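Local coordinates for protein DyP (Bjerkandera adusta, PDB 3VXJ) that probably uses a heme b cofactor to reduce peroxide while oxidising dyes and phenols, at residues E391-G403 and E412-G424. Residues are numbered along the deposited sequence; the frame is centred on the assembly and turned at random.
Sequences EPIIGQTTPRTVG and ETFTVPLFVIPKG. With HEM (protoporphyrin IX containing Fe), chain B.
Val402 and Phe414 form the hydrogen-bonded pair of a short antiparallel beta hairpin, Val402 N to Phe414 O and Phe414 N to Val402 O both at 2.8 Å. Just before the strand, Arg400 O takes the Val416 N-H almost straight (170°), while in the neighbouring non-hydrogen-bonded pair, on the face opposite Val402 and Phe414, the hydroxyls OG1 of Thr401 and Thr415 bond each other. A kink at chi3 (77°) turns the Arg400 guanidinium back onto the loop before it. NE and NH2 both donate to Gly395 O, NH1 and NH2 both to Pro392 O, and NH1 also crosses to Val416 O at 3.0 Å, above that carbonyl's plane. Leu418 CD1 lies over one guanidinium face. A leucine in place of Arg400 has no N-H to offer Gly395 O, Pro392 O or Val416 O, and the 392-395 turn would probably be free to shift. The same turn reaches the heme through Glu391, whose carboxylate accepts from the backbone N of Ile393 and Ile394, and whose OE1 also bonds ND1 of His308, the axial iron ligand. Ile394 CG2 packs on Val420 CG1 at 3.7 Å, both residues lining the heme pocket. Between this turn and Phe419, one water donates to Pro392 O and Ile393 O and accepts from Phe419 N at 2.9 Å.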
loop_
_atom_site.group_PDB
_atom_site.type_symbol
_atom_site.label_atom_id
_atom_site.label_comp_id
_atom_site.label_asym_id
_atom_site.label_seq_id
_atom_site.Cartn_x
_atom_site.Cartn_y
_atom_site.Cartn_z
ATOM N N GLU A 391 5.438 5.150 -14.753
ATOM C CA GLU A 391 5.369 5.811 -13.460
ATOM C C GLU A 391 6.758 5.717 -12.794
ATOM O O GLU A 391 7.286 4.613 -12.623
ATOM C CB GLU A 391 4.284 5.141 -12.625
ATOM C CG GLU A 391 3.771 5.983 -11.468
ATOM C CD GLU A 391 4.741 6.027 -10.317
ATOM O OE1 GLU A 391 4.804 5.027 -9.564
ATOM O OE2 GLU A 391 5.439 7.065 -10.163
ATOM N N PRO A 392 7.363 6.868 -12.442
ATOM C CA PRO A 392 8.763 6.845 -11.995
ATOM C C PRO A 392 9.040 6.181 -10.648
ATOM O O PRO A 392 10.177 5.759 -10.429
ATOM C CB PRO A 392 9.148 8.331 -11.943
ATOM C CG PRO A 392 7.829 9.054 -11.784
ATOM C CD PRO A 392 6.864 8.246 -12.612
ATOM N N ILE A 393 8.050 6.093 -9.757
ATOM C CA ILE A 393 8.274 5.496 -8.446
ATOM C C ILE A 393 8.178 3.971 -8.491
ATOM O O ILE A 393 9.125 3.287 -8.086
ATOM C CB ILE A 393 7.350 6.124 -7.377
ATOM C CG1 ILE A 393 7.499 7.664 -7.366
ATOM C CG2 ILE A 393 7.609 5.535 -5.987
ATOM C CD1 ILE A 393 8.946 8.196 -7.279
ATOM N N ILE A 394 7.061 3.430 -8.983
ATOM C CA ILE A 394 6.886 1.965 -8.989
ATOM C C ILE A 394 6.592 1.334 -10.353
ATOM O O ILE A 394 6.393 0.135 -10.434
ATOM C CB ILE A 394 5.906 1.434 -7.876
ATOM C CG1 ILE A 394 4.610 2.237 -7.810
ATOM C CG2 ILE A 394 6.607 1.405 -6.510
ATOM C CD1 ILE A 394 3.613 1.887 -8.898
ATOM N N GLY A 395 6.585 2.116 -11.429
ATOM C CA GLY A 395 6.426 1.535 -12.766
ATOM C C GLY A 395 7.599 0.629 -13.107
ATOM O O GLY A 395 8.756 0.963 -12.826
ATOM N N GLN A 396 7.332 -0.520 -13.723
ATOM C CA GLN A 396 8.410 -1.505 -13.915
ATOM C C GLN A 396 8.864 -1.825 -15.342
ATOM O O GLN A 396 9.875 -2.510 -15.545
ATOM C CB GLN A 396 8.155 -2.757 -13.082
ATOM C CG GLN A 396 8.329 -2.455 -11.601
ATOM C CD GLN A 396 8.433 -3.688 -10.758
ATOM O OE1 GLN A 396 9.423 -3.880 -10.050
ATOM N NE2 GLN A 396 7.416 -4.537 -10.816
ATOM N N THR A 397 8.127 -1.318 -16.314
ATOM C CA THR A 397 8.419 -1.504 -17.728
ATOM C C THR A 397 9.734 -0.823 -18.093
ATOM O O THR A 397 10.001 0.300 -17.644
ATOM C CB THR A 397 7.288 -0.853 -18.525
ATOM O OG1 THR A 397 6.028 -1.347 -18.052
ATOM C CG2 THR A 397 7.423 -1.093 -20.018
ATOM N N THR A 398 10.540 -1.489 -18.920
ATOM C CA THR A 398 11.787 -0.901 -19.407
ATOM C C THR A 398 11.690 -0.580 -20.897
ATOM O O THR A 398 11.117 -1.360 -21.660
ATOM C CB THR A 398 12.996 -1.815 -19.153
ATOM O OG1 THR A 398 12.796 -3.065 -19.814
ATOM C CG2 THR A 398 13.196 -2.058 -17.660
ATOM N N PRO A 399 12.247 0.574 -21.320
ATOM C CA PRO A 399 12.932 1.554 -20.475
ATOM C C PRO A 399 11.959 2.319 -19.577
ATOM O O PRO A 399 10.801 2.528 -19.956
ATOM C CB PRO A 399 13.568 2.506 -21.494
ATOM C CG PRO A 399 12.675 2.427 -22.674
ATOM C CD PRO A 399 12.262 0.982 -22.737
ATOM N N ARG A 400 12.433 2.725 -18.402
ATOM C CA ARG A 400 11.606 3.469 -17.441
ATOM C C ARG A 400 11.568 4.949 -17.817
ATOM O O ARG A 400 12.077 5.819 -17.089
ATOM C CB ARG A 400 12.121 3.295 -16.005
ATOM C CG ARG A 400 12.221 1.854 -15.534
ATOM C CD ARG A 400 12.508 1.766 -14.049
ATOM N NE ARG A 400 11.311 2.027 -13.260
ATOM C CZ ARG A 400 11.096 3.107 -12.503
ATOM N NH1 ARG A 400 11.997 4.066 -12.379
ATOM N NH2 ARG A 400 9.968 3.207 -11.832
ATOM N N THR A 401 10.965 5.234 -18.966
ATOM C CA THR A 401 10.943 6.585 -19.502
ATOM C C THR A 401 9.609 7.243 -19.184
ATOM O O THR A 401 8.546 6.669 -19.436
ATOM C CB THR A 401 11.245 6.571 -21.014
ATOM O OG1 THR A 401 12.517 5.945 -21.208
ATOM C CG2 THR A 401 11.299 7.980 -21.582
ATOM N N VAL A 402 9.678 8.446 -18.615
ATOM C CA VAL A 402 8.489 9.232 -18.306
ATOM C C VAL A 402 8.620 10.647 -18.885
ATOM O O VAL A 402 9.694 11.242 -18.847
ATOM C CB VAL A 402 8.211 9.263 -16.776
ATOM C CG1 VAL A 402 9.337 9.958 -16.015
ATOM C CG2 VAL A 402 6.855 9.896 -16.471
ATOM N N GLY A 403 7.517 11.186 -19.399
ATOM C CA GLY A 403 7.534 12.527 -19.959
ATOM C C GLY A 403 6.974 13.542 -18.986
ATOM O O GLY A 403 6.430 13.195 -17.928
ATOM N N GLU A 412 10.289 16.846 -22.876
ATOM C CA GLU A 412 11.515 16.243 -22.382
ATOM C C GLU A 412 11.177 14.951 -21.649
ATOM O O GLU A 412 10.290 14.918 -20.792
ATOM C CB GLU A 412 12.272 17.204 -21.462
ATOM C CG GLU A 412 13.631 16.674 -21.005
ATOM C CD GLU A 412 14.272 17.538 -19.936
ATOM O OE1 GLU A 412 13.559 18.337 -19.298
ATOM O OE2 GLU A 412 15.497 17.410 -19.724
ATOM N N THR A 413 11.883 13.886 -21.994
ATOM C CA THR A 413 11.698 12.621 -21.296
ATOM C C THR A 413 12.808 12.386 -20.283
ATOM O O THR A 413 13.958 12.793 -20.474
ATOM C CB THR A 413 11.602 11.429 -22.268
ATOM O OG1 THR A 413 12.847 11.263 -22.937
ATOM C CG2 THR A 413 10.497 11.652 -23.293
ATOM N N PHE A 414 12.433 11.732 -19.194
ATOM C CA PHE A 414 13.364 11.348 -18.152
ATOM C C PHE A 414 13.403 9.822 -18.114
ATOM O O PHE A 414 12.350 9.178 -18.057
ATOM C CB PHE A 414 12.902 11.911 -16.797
ATOM C CG PHE A 414 12.995 13.416 -16.684
ATOM C CD1 PHE A 414 13.928 14.004 -15.833
ATOM C CD2 PHE A 414 12.132 14.245 -17.407
ATOM C CE1 PHE A 414 14.015 15.388 -15.711
ATOM C CE2 PHE A 414 12.223 15.638 -17.304
ATOM C CZ PHE A 414 13.162 16.205 -16.451
ATOM N N THR A 415 14.599 9.246 -18.167
ATOM C CA THR A 415 14.754 7.807 -17.968
ATOM C C THR A 415 15.251 7.604 -16.541
ATOM O O THR A 415 16.363 7.992 -16.181
ATOM C CB THR A 415 15.674 7.163 -19.023
ATOM O OG1 THR A 415 15.102 7.354 -20.325
ATOM C CG2 THR A 415 15.824 5.662 -18.771
ATOM N N VAL A 416 14.394 7.009 -15.725
ATOM C CA VAL A 416 14.556 7.053 -14.279
ATOM C C VAL A 416 15.052 5.693 -13.776
ATOM O O VAL A 416 14.415 4.672 -14.034
ATOM C CB VAL A 416 13.215 7.442 -13.613
ATOM C CG1 VAL A 416 13.374 7.568 -12.105
ATOM C CG2 VAL A 416 12.681 8.753 -14.202
ATOM N N PRO A 417 16.197 5.665 -13.067
ATOM C CA PRO A 417 16.612 4.402 -12.441
ATOM C C PRO A 417 15.529 3.900 -11.489
ATOM O O PRO A 417 14.814 4.709 -10.894
ATOM C CB PRO A 417 17.851 4.800 -11.630
ATOM C CG PRO A 417 18.357 6.039 -12.264
ATOM C CD PRO A 417 17.136 6.760 -12.767
ATOM N N LEU A 418 15.412 2.584 -11.328
ATOM C CA LEU A 418 14.450 2.043 -10.373
ATOM C C LEU A 418 14.966 2.236 -8.947
ATOM O O LEU A 418 16.054 1.767 -8.602
ATOM C CB LEU A 418 14.163 0.566 -10.662
ATOM C CG LEU A 418 13.011 -0.103 -9.891
ATOM C CD1 LEU A 418 11.656 0.590 -10.059
ATOM C CD2 LEU A 418 12.898 -1.583 -10.273
ATOM N N PHE A 419 14.193 2.947 -8.129
ATOM C CA PHE A 419 14.571 3.219 -6.741
ATOM C C PHE A 419 13.783 2.374 -5.739
ATOM O O PHE A 419 13.989 2.487 -4.521
ATOM C CB PHE A 419 14.371 4.697 -6.401
ATOM C CG PHE A 419 15.070 5.644 -7.327
ATOM C CD1 PHE A 419 16.456 5.635 -7.434
ATOM C CD2 PHE A 419 14.344 6.565 -8.061
ATOM C CE1 PHE A 419 17.113 6.527 -8.291
ATOM C CE2 PHE A 419 14.991 7.464 -8.923
ATOM C CZ PHE A 419 16.369 7.438 -9.034
ATOM N N VAL A 420 12.877 1.553 -6.260
ATOM C CA VAL A 420 11.999 0.715 -5.453
ATOM C C VAL A 420 12.145 -0.711 -5.965
ATOM O O VAL A 420 11.812 -1.002 -7.110
ATOM C CB VAL A 420 10.520 1.165 -5.556
ATOM C CG1 VAL A 420 9.621 0.215 -4.776
ATOM C CG2 VAL A 420 10.351 2.603 -5.042
ATOM N N ILE A 421 12.663 -1.593 -5.119
ATOM C CA ILE A 421 13.003 -2.947 -5.528
ATOM C C ILE A 421 12.090 -3.946 -4.819
ATOM O O ILE A 421 12.137 -4.050 -3.592
ATOM C CB ILE A 421 14.465 -3.285 -5.156
ATOM C CG1 ILE A 421 15.438 -2.196 -5.641
ATOM C CG2 ILE A 421 14.860 -4.662 -5.690
ATOM C CD1 ILE A 421 15.547 -2.045 -7.155
ATOM N N PRO A 422 11.242 -4.671 -5.570
ATOM C CA PRO A 422 10.439 -5.714 -4.921
ATOM C C PRO A 422 11.317 -6.878 -4.468
ATOM O O PRO A 422 12.070 -7.450 -5.269
ATOM C CB PRO A 422 9.464 -6.154 -6.029
ATOM C CG PRO A 422 9.487 -5.028 -7.047
ATOM C CD PRO A 422 10.897 -4.511 -6.998
ATOM N N LYS A 423 11.225 -7.209 -3.181
ATOM C CA LYS A 423 12.021 -8.283 -2.578
ATOM C C LYS A 423 11.177 -9.509 -2.255
ATOM O O LYS A 423 11.697 -10.510 -1.761
ATOM C CB LYS A 423 12.704 -7.791 -1.299
ATOM C CG LYS A 423 13.651 -6.602 -1.484
ATOM C CD LYS A 423 14.799 -6.893 -2.450
ATOM C CE LYS A 423 15.794 -7.902 -1.864
ATOM N NZ LYS A 423 16.808 -8.286 -2.882
ATOM N N GLY A 424 9.888 -9.439 -2.555
ATOM C CA GLY A 424 8.949 -10.494 -2.212
ATOM C C GLY A 424 7.583 -9.907 -1.954
ATOM O O GLY A 424 7.421 -8.688 -1.801
HETATM C CHA HEM B . -0.322 7.291 -2.851
HETATM C CHB HEM B . 4.317 6.376 -1.844
HETATM C CHC HEM B . 3.944 2.004 -3.879
HETATM C CHD HEM B . -0.708 2.879 -4.867
HETATM C C1A HEM B . 0.972 7.437 -2.433
HETATM C C2A HEM B . 1.531 8.630 -1.838
HETATM C C3A HEM B . 2.824 8.374 -1.570
HETATM C C4A HEM B . 3.101 7.010 -1.959
HETATM C CMA HEM B . 3.854 9.324 -0.930
HETATM C CAA HEM B . 0.765 9.957 -1.640
HETATM C CBA HEM B . 0.005 10.082 -0.318
HETATM C CGA HEM B . -1.241 9.230 -0.242
HETATM O O1A HEM B . -2.246 9.516 -0.926
HETATM O O2A HEM B . -1.233 8.251 0.555
HETATM C C1B HEM B . 4.623 5.106 -2.292
HETATM C C2B HEM B . 5.910 4.455 -2.173
HETATM C C3B HEM B . 5.805 3.236 -2.735
HETATM C C4B HEM B . 4.444 3.092 -3.208
HETATM C CMB HEM B . 7.151 5.106 -1.524
HETATM C CAB HEM B . 6.880 2.135 -2.854
HETATM C CBB HEM B . 7.920 2.065 -2.020
HETATM C C1C HEM B . 2.665 1.884 -4.363
HETATM C C2C HEM B . 2.150 0.764 -5.126
HETATM C C3C HEM B . 0.863 1.012 -5.415
HETATM C C4C HEM B . 0.534 2.295 -4.831
HETATM C CMC HEM B . 2.978 -0.481 -5.501
HETATM C CAC HEM B . -0.150 0.136 -6.197
HETATM C CBC HEM B . 0.219 -0.589 -7.262
HETATM C C1D HEM B . -1.033 4.109 -4.355
HETATM C C2D HEM B . -2.377 4.630 -4.324
HETATM C C3D HEM B . -2.256 5.993 -3.716
HETATM C C4D HEM B . -0.855 6.169 -3.425
HETATM C CMD HEM B . -3.687 3.991 -4.813
HETATM C CAD HEM B . -3.430 6.959 -3.498
HETATM C CBD HEM B . -3.692 7.664 -4.825
HETATM C CGD HEM B . -4.863 8.606 -4.731
HETATM O O1D HEM B . -4.694 9.791 -5.125
HETATM O O2D HEM B . -5.951 8.189 -4.276
HETATM N NA HEM B . 1.959 6.487 -2.511
HETATM N NB HEM B . 3.750 4.260 -2.963
HETATM N NC HEM B . 1.659 2.813 -4.238
HETATM N ND HEM B . -0.155 5.029 -3.786
HETATM FE FE HEM B . 1.829 4.670 -3.437
HETATM O O HOH W 1 11.698 4.283 -8.500
HETATM O O HOH W 2 9.401 -1.561 -8.241
HETATM O O HOH W 3 1.294 3.992 -1.641
#